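PDB 6AUF: beta-lactamase-like protein from Novosphingobium pentaromativorans US6-1, which probably hydrolyses the amide bond of beta-lactam antibiotics with a pair of zinc ions, as a metallo-beta-lactamase of the B3 type. Local coordinates for residues S115-Q120 against G154-H159; T234-I239 against A275-A280. All coordinates share one frame; numbering follows the deposited sequence.

Contact 1 (S115-Q120 against G154-H159); sequences SIAELQ and GFPPVH
Just downstream of the zinc-binding histidine motif of this metallo-beta-lactamase fold, the short helix 116-121 packs against the loop that leads from helix 131-139 to the edge strand 162-164. Val158 is the centre of the contact: its CG2 meets Ile116 and Ala117 at the start of the helix and Gln120 one turn on. Ala117 lies closest in backbone terms, and Val158 CG2 sits 3.8 Å from Ala117 CA. Ile116 has CG2 anti to its backbone N, which turns that methyl to the loop, and it meets Val158 CG2 at 4.0 Å with the two side chains crossing at about a right angle; CG1 and CD1 lead away. Gln120 reaches toward the loop, CG anti to its own N (chi1 167°) and the chain extended, so that its amide meets the valine tip to tip, NE2 to Val158 CG2 at 3.4 Å. Earlier in the loop, Pro157 O lies 3.5 Å from Ala117 CB, while the ring of Pro156 touches the same methyl through CG at 4.1 Å. No direct hydrogen bond joins the segments. A single water bridges them instead, donating to Gln120 OE1 at 3.2 Å and to His159 O at 2.9 Å. Ile127 on strand 126-130 touches Ile116, Gln120 and Val158 alike. Ser115, just before the helix, does not cap it with its side chain; its OG is hydrogen-bonded to Pro79 O. It is a mostly apolar helix-to-loop contact, closed at one end by a water bridge, beside a beta-sheet within the alpha-beta/beta-alpha sandwich of the metallo-beta-lactamase superfamily.

Contact 2 (T234-I239 against A275-A280); sequences TGLSRI and AYSQAA
Ser277 is directed at the neighbouring helix, its OG anti to the backbone N, and donates a hydrogen bond of 2.7 Å to Leu236 O. The hydroxyl arrives above the carbonyl plane, 36° out of it, with an angle of 119° at the oxygen, so it comes to this carbonyl from one side and not along a lone pair. Two apolar contacts accompany the bond, Ile239 with Tyr276 and Leu236 with Ala280. Ile239 has CG2 anti to its N, which sets that methyl 3.7 Å from Ser277 CB. The same methyl reaches the ring of Tyr276 at its edge, near the ring plane, 4.0 Å from CD2, and the two side chains cross obliquely. These contacts join helix 226-241 to the long C-terminal helix 272-292, which run antiparallel on the outside of the metallo-beta-lactamase fold; the local axes come within 8.7 Å of each other, at 159° between their directions. Small residues, Ser277 and Ala280, face the first helix at this spacing, and the CA atoms of Leu236 and Ser277 are 5.5 Å apart. One turn on from the serine, Ala280 offers its methyl to Leu236, whose CG lies anti to the carbonyl carbon; of its two methyls it is CD2 that meets Ala280 CB at 4.0 Å. The phenol of Tyr276 reaches beyond the helix pair, where OH is hydrogen-bonded to Asp210 O and the side chain touches Thr249. On the first helix, Leu236 also lies against Ala184 and Ile239 against Thr182, both in the loop that carries the zinc ligand His185.

The two contacts flank the middle of the molecule from opposing sides, their own centres 28 Å apart and their nearest atoms about 18 Å apart, so they do not touch. Both segments of contact 1 come before either of contact 2 in the sequence. The dinuclear zinc site lies between them, and each lies near different zinc ligands, without supplying any itself. In contact 1 the side chain of Ile116 is about 7 Å from that of His112 and about 13 Å from a bound zinc. In contact 2 Ile239 is about 7 Å from His185 and Tyr276 about 7 Å from His251, side chain to side chain, with Tyr276 about 9 Å from a zinc ion.

Contact 1 (S115-Q120 against G154-H159)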
loop_
_atom_site.group_PDB
_atom_site.type_symbol
_atom_site.label_atom_id
_atom_site.label_comp_id
_atom_site.label_asym_id
_atom_site.label_seq_id
_atom_site.Cartn_x
_atom_site.Cartn_y
_atom_site.Cartn_z
ATOM N N SER A 115 0.667 -8.357 -9.811
ATOM C CA SER A 115 0.035 -8.295 -11.122
ATOM C C SER A 115 -0.123 -6.856 -11.594
ATOM O O SER A 115 -1.073 -6.526 -12.302
ATOM C CB SER A 115 -1.307 -9.042 -11.138
ATOM O OG SER A 115 -2.138 -8.725 -10.036
ATOM N N ILE A 116 0.819 -5.990 -11.219
ATOM C CA ILE A 116 0.892 -4.662 -11.823
ATOM C C ILE A 116 0.917 -4.784 -13.341
ATOM O O ILE A 116 0.229 -4.045 -14.058
ATOM C CB ILE A 116 2.129 -3.904 -11.299
ATOM C CG1 ILE A 116 1.945 -3.518 -9.839
ATOM C CG2 ILE A 116 2.370 -2.645 -12.103
ATOM C CD1 ILE A 116 0.781 -2.584 -9.632
ATOM N N ALA A 117 1.700 -5.735 -13.851
ATOM C CA ALA A 117 1.886 -5.864 -15.290
ATOM C C ALA A 117 0.569 -6.195 -15.980
ATOM O O ALA A 117 0.085 -5.429 -16.821
ATOM C CB ALA A 117 2.934 -6.938 -15.576
ATOM N N GLU A 118 -0.012 -7.345 -15.631
ATOM C CA GLU A 118 -1.295 -7.747 -16.201
ATOM C C GLU A 118 -2.363 -6.689 -15.952
ATOM O O GLU A 118 -3.209 -6.431 -16.817
ATOM C CB GLU A 118 -1.710 -9.098 -15.615
ATOM C CG GLU A 118 -3.116 -9.527 -15.939
ATOM C CD GLU A 118 -3.455 -10.880 -15.349
ATOM O OE1 GLU A 118 -2.630 -11.411 -14.579
ATOM O OE2 GLU A 118 -4.542 -11.412 -15.661
ATOM N N LEU A 119 -2.333 -6.056 -14.780
ATOM C CA LEU A 119 -3.288 -4.995 -14.490
ATOM C C LEU A 119 -3.097 -3.807 -15.419
ATOM O O LEU A 119 -4.064 -3.113 -15.747
ATOM C CB LEU A 119 -3.135 -4.552 -13.041
ATOM C CG LEU A 119 -4.418 -4.082 -12.389
ATOM C CD1 LEU A 119 -5.449 -5.168 -12.576
ATOM C CD2 LEU A 119 -4.163 -3.802 -10.916
ATOM N N GLN A 120 -1.862 -3.555 -15.848
ATOM C CA GLN A 120 -1.579 -2.394 -16.680
ATOM C C GLN A 120 -2.083 -2.591 -18.102
ATOM O O GLN A 120 -2.753 -1.713 -18.654
ATOM C CB GLN A 120 -0.079 -2.114 -16.682
ATOM C CG GLN A 120 0.367 -1.134 -17.743
ATOM C CD GLN A 120 1.867 -1.137 -17.889
ATOM O OE1 GLN A 120 2.528 -0.096 -17.787
ATOM N NE2 GLN A 120 2.422 -2.321 -18.116
ATOM N N GLY A 154 9.717 -13.251 -6.749
ATOM C CA GLY A 154 9.559 -12.147 -7.668
ATOM C C GLY A 154 8.203 -12.137 -8.357
ATOM O O GLY A 154 7.319 -12.942 -8.078
ATOM N N PHE A 155 8.056 -11.193 -9.279
ATOM C CA PHE A 155 6.818 -11.026 -10.028
ATOM C C PHE A 155 7.154 -10.444 -11.388
ATOM O O PHE A 155 8.292 -10.026 -11.634
ATOM C CB PHE A 155 5.830 -10.127 -9.281
ATOM C CG PHE A 155 6.385 -8.797 -8.939
ATOM C CD1 PHE A 155 7.115 -8.621 -7.775
ATOM C CD2 PHE A 155 6.197 -7.718 -9.787
ATOM C CE1 PHE A 155 7.649 -7.379 -7.453
ATOM C CE2 PHE A 155 6.719 -6.475 -9.475
ATOM C CZ PHE A 155 7.451 -6.304 -8.302
ATOM N N PRO A 156 6.188 -10.393 -12.296
ATOM C CA PRO A 156 6.499 -10.014 -13.674
ATOM C C PRO A 156 6.804 -8.531 -13.773
ATOM O O PRO A 156 6.064 -7.691 -13.239
ATOM C CB PRO A 156 5.226 -10.387 -14.447
ATOM C CG PRO A 156 4.153 -10.285 -13.453
ATOM C CD PRO A 156 4.748 -10.628 -12.103
ATOM N N PRO A 157 7.884 -8.179 -14.459
ATOM C CA PRO A 157 8.337 -6.785 -14.479
ATOM C C PRO A 157 7.375 -5.870 -15.222
ATOM O O PRO A 157 6.407 -6.290 -15.857
ATOM C CB PRO A 157 9.691 -6.859 -15.193
ATOM C CG PRO A 157 10.091 -8.292 -15.123
ATOM C CD PRO A 157 8.826 -9.076 -15.140
ATOM N N VAL A 158 7.693 -4.576 -15.133
ATOM C CA VAL A 158 6.916 -3.502 -15.735
ATOM C C VAL A 158 7.875 -2.352 -16.010
ATOM O O VAL A 158 8.937 -2.248 -15.392
ATOM C CB VAL A 158 5.772 -3.049 -14.801
ATOM C CG1 VAL A 158 6.037 -1.656 -14.283
ATOM C CG2 VAL A 158 4.436 -3.120 -15.509
ATOM N N HIS A 159 7.506 -1.478 -16.949
ATOM C CA HIS A 159 8.268 -0.259 -17.192
ATOM C C HIS A 159 7.645 0.895 -16.419
ATOM O O HIS A 159 6.430 1.118 -16.499
ATOM C CB HIS A 159 8.335 0.095 -18.674
ATOM C CG HIS A 159 9.073 1.369 -18.947
ATOM N ND1 HIS A 159 10.325 1.629 -18.429
ATOM C CD2 HIS A 159 8.733 2.462 -19.671
ATOM C CE1 HIS A 159 10.723 2.826 -18.822
ATOM N NE2 HIS A 159 9.777 3.352 -19.578
HETATM O O HOH W 1 4.136 2.670 -17.359
#

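Contact 2 (T234-I239 against A275-A280)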
loop_
_atom_site.group_PDB
_atom_site.type_symbol
_atom_site.label_atom_id
_atom_site.label_comp_id
_atom_site.label_asym_id
_atom_site.label_seq_id
_atom_site.Cartn_x
_atom_site.Cartn_y
_atom_site.Cartn_z
ATOM N N THR A 234 13.930 7.125 8.813
ATOM C CA THR A 234 13.318 8.135 7.958
ATOM C C THR A 234 11.884 7.769 7.622
ATOM O O THR A 234 10.998 8.628 7.640
ATOM C CB THR A 234 14.128 8.304 6.666
ATOM O OG1 THR A 234 15.401 8.876 6.972
ATOM C CG2 THR A 234 13.384 9.222 5.633
ATOM N N GLY A 235 11.646 6.496 7.301
ATOM C CA GLY A 235 10.316 6.070 6.912
ATOM C C GLY A 235 9.332 6.153 8.066
ATOM O O GLY A 235 8.209 6.643 7.905
ATOM N N LEU A 236 9.738 5.670 9.246
ATOM C CA LEU A 236 8.870 5.779 10.412
ATOM C C LEU A 236 8.510 7.230 10.675
ATOM O O LEU A 236 7.355 7.558 10.997
ATOM C CB LEU A 236 9.550 5.182 11.637
ATOM C CG LEU A 236 9.897 3.713 11.498
ATOM C CD1 LEU A 236 10.627 3.211 12.745
ATOM C CD2 LEU A 236 8.621 2.945 11.246
ATOM N N SER A 237 9.488 8.117 10.525
ATOM C CA SER A 237 9.253 9.517 10.827
ATOM C C SER A 237 8.275 10.127 9.833
ATOM O O SER A 237 7.369 10.867 10.227
ATOM C CB SER A 237 10.583 10.273 10.851
ATOM O OG SER A 237 10.376 11.654 10.613
ATOM N N ARG A 238 8.422 9.806 8.548
ATOM C CA ARG A 238 7.491 10.332 7.554
ATOM C C ARG A 238 6.093 9.731 7.703
ATOM O O ARG A 238 5.090 10.440 7.551
ATOM C CB ARG A 238 8.045 10.092 6.151
ATOM C CG ARG A 238 9.228 11.050 5.832
ATOM C CD ARG A 238 9.996 10.622 4.608
ATOM N NE ARG A 238 11.154 11.470 4.381
ATOM C CZ ARG A 238 12.052 11.277 3.420
ATOM N NH1 ARG A 238 11.935 10.271 2.571
ATOM N NH2 ARG A 238 13.070 12.101 3.312
ATOM N N ILE A 239 6.004 8.428 7.984
ATOM C CA ILE A 239 4.703 7.800 8.146
ATOM C C ILE A 239 3.939 8.481 9.272
ATOM O O ILE A 239 2.735 8.768 9.152
ATOM C CB ILE A 239 4.865 6.287 8.397
ATOM C CG1 ILE A 239 5.174 5.547 7.107
ATOM C CG2 ILE A 239 3.598 5.703 9.031
ATOM C CD1 ILE A 239 5.544 4.101 7.357
ATOM N N ALA A 275 0.148 6.689 15.739
ATOM C CA ALA A 275 0.119 5.462 16.526
ATOM C C ALA A 275 0.672 4.288 15.732
ATOM O O ALA A 275 1.484 3.500 16.237
ATOM C CB ALA A 275 -1.310 5.176 16.975
ATOM N N TYR A 276 0.257 4.173 14.475
ATOM C CA TYR A 276 0.719 3.086 13.621
ATOM C C TYR A 276 2.247 3.088 13.511
ATOM O O TYR A 276 2.901 2.062 13.745
ATOM C CB TYR A 276 0.022 3.228 12.267
ATOM C CG TYR A 276 0.437 2.291 11.169
ATOM C CD1 TYR A 276 0.080 0.938 11.190
ATOM C CD2 TYR A 276 1.138 2.777 10.067
ATOM C CE1 TYR A 276 0.462 0.086 10.136
ATOM C CE2 TYR A 276 1.501 1.950 9.026
ATOM C CZ TYR A 276 1.178 0.618 9.054
ATOM O OH TYR A 276 1.586 -0.155 7.988
ATOM N N SER A 277 2.833 4.256 13.202
ATOM C CA SER A 277 4.290 4.390 13.126
ATOM C C SER A 277 4.951 4.138 14.485
ATOM O O SER A 277 5.960 3.424 14.584
ATOM C CB SER A 277 4.654 5.783 12.598
ATOM O OG SER A 277 6.042 6.059 12.757
ATOM N N GLN A 278 4.410 4.730 15.551
ATOM C CA GLN A 278 4.972 4.458 16.867
ATOM C C GLN A 278 5.032 2.957 17.114
ATOM O O GLN A 278 6.051 2.426 17.587
ATOM C CB GLN A 278 4.146 5.158 17.943
ATOM C CG GLN A 278 4.647 4.939 19.350
ATOM C CD GLN A 278 3.733 5.566 20.388
ATOM O OE1 GLN A 278 3.035 6.545 20.105
ATOM N NE2 GLN A 278 3.721 4.999 21.597
ATOM N N ALA A 279 3.964 2.248 16.744
ATOM C CA ALA A 279 3.925 0.806 16.974
ATOM C C ALA A 279 4.978 0.092 16.138
ATOM O O ALA A 279 5.746 -0.729 16.658
ATOM C CB ALA A 279 2.519 0.253 16.689
ATOM N N ALA A 280 5.039 0.398 14.837
ATOM C CA ALA A 280 6.065 -0.208 13.992
ATOM C C ALA A 280 7.458 0.087 14.533
ATOM O O ALA A 280 8.333 -0.788 14.527
ATOM C CB ALA A 280 5.940 0.281 12.546
#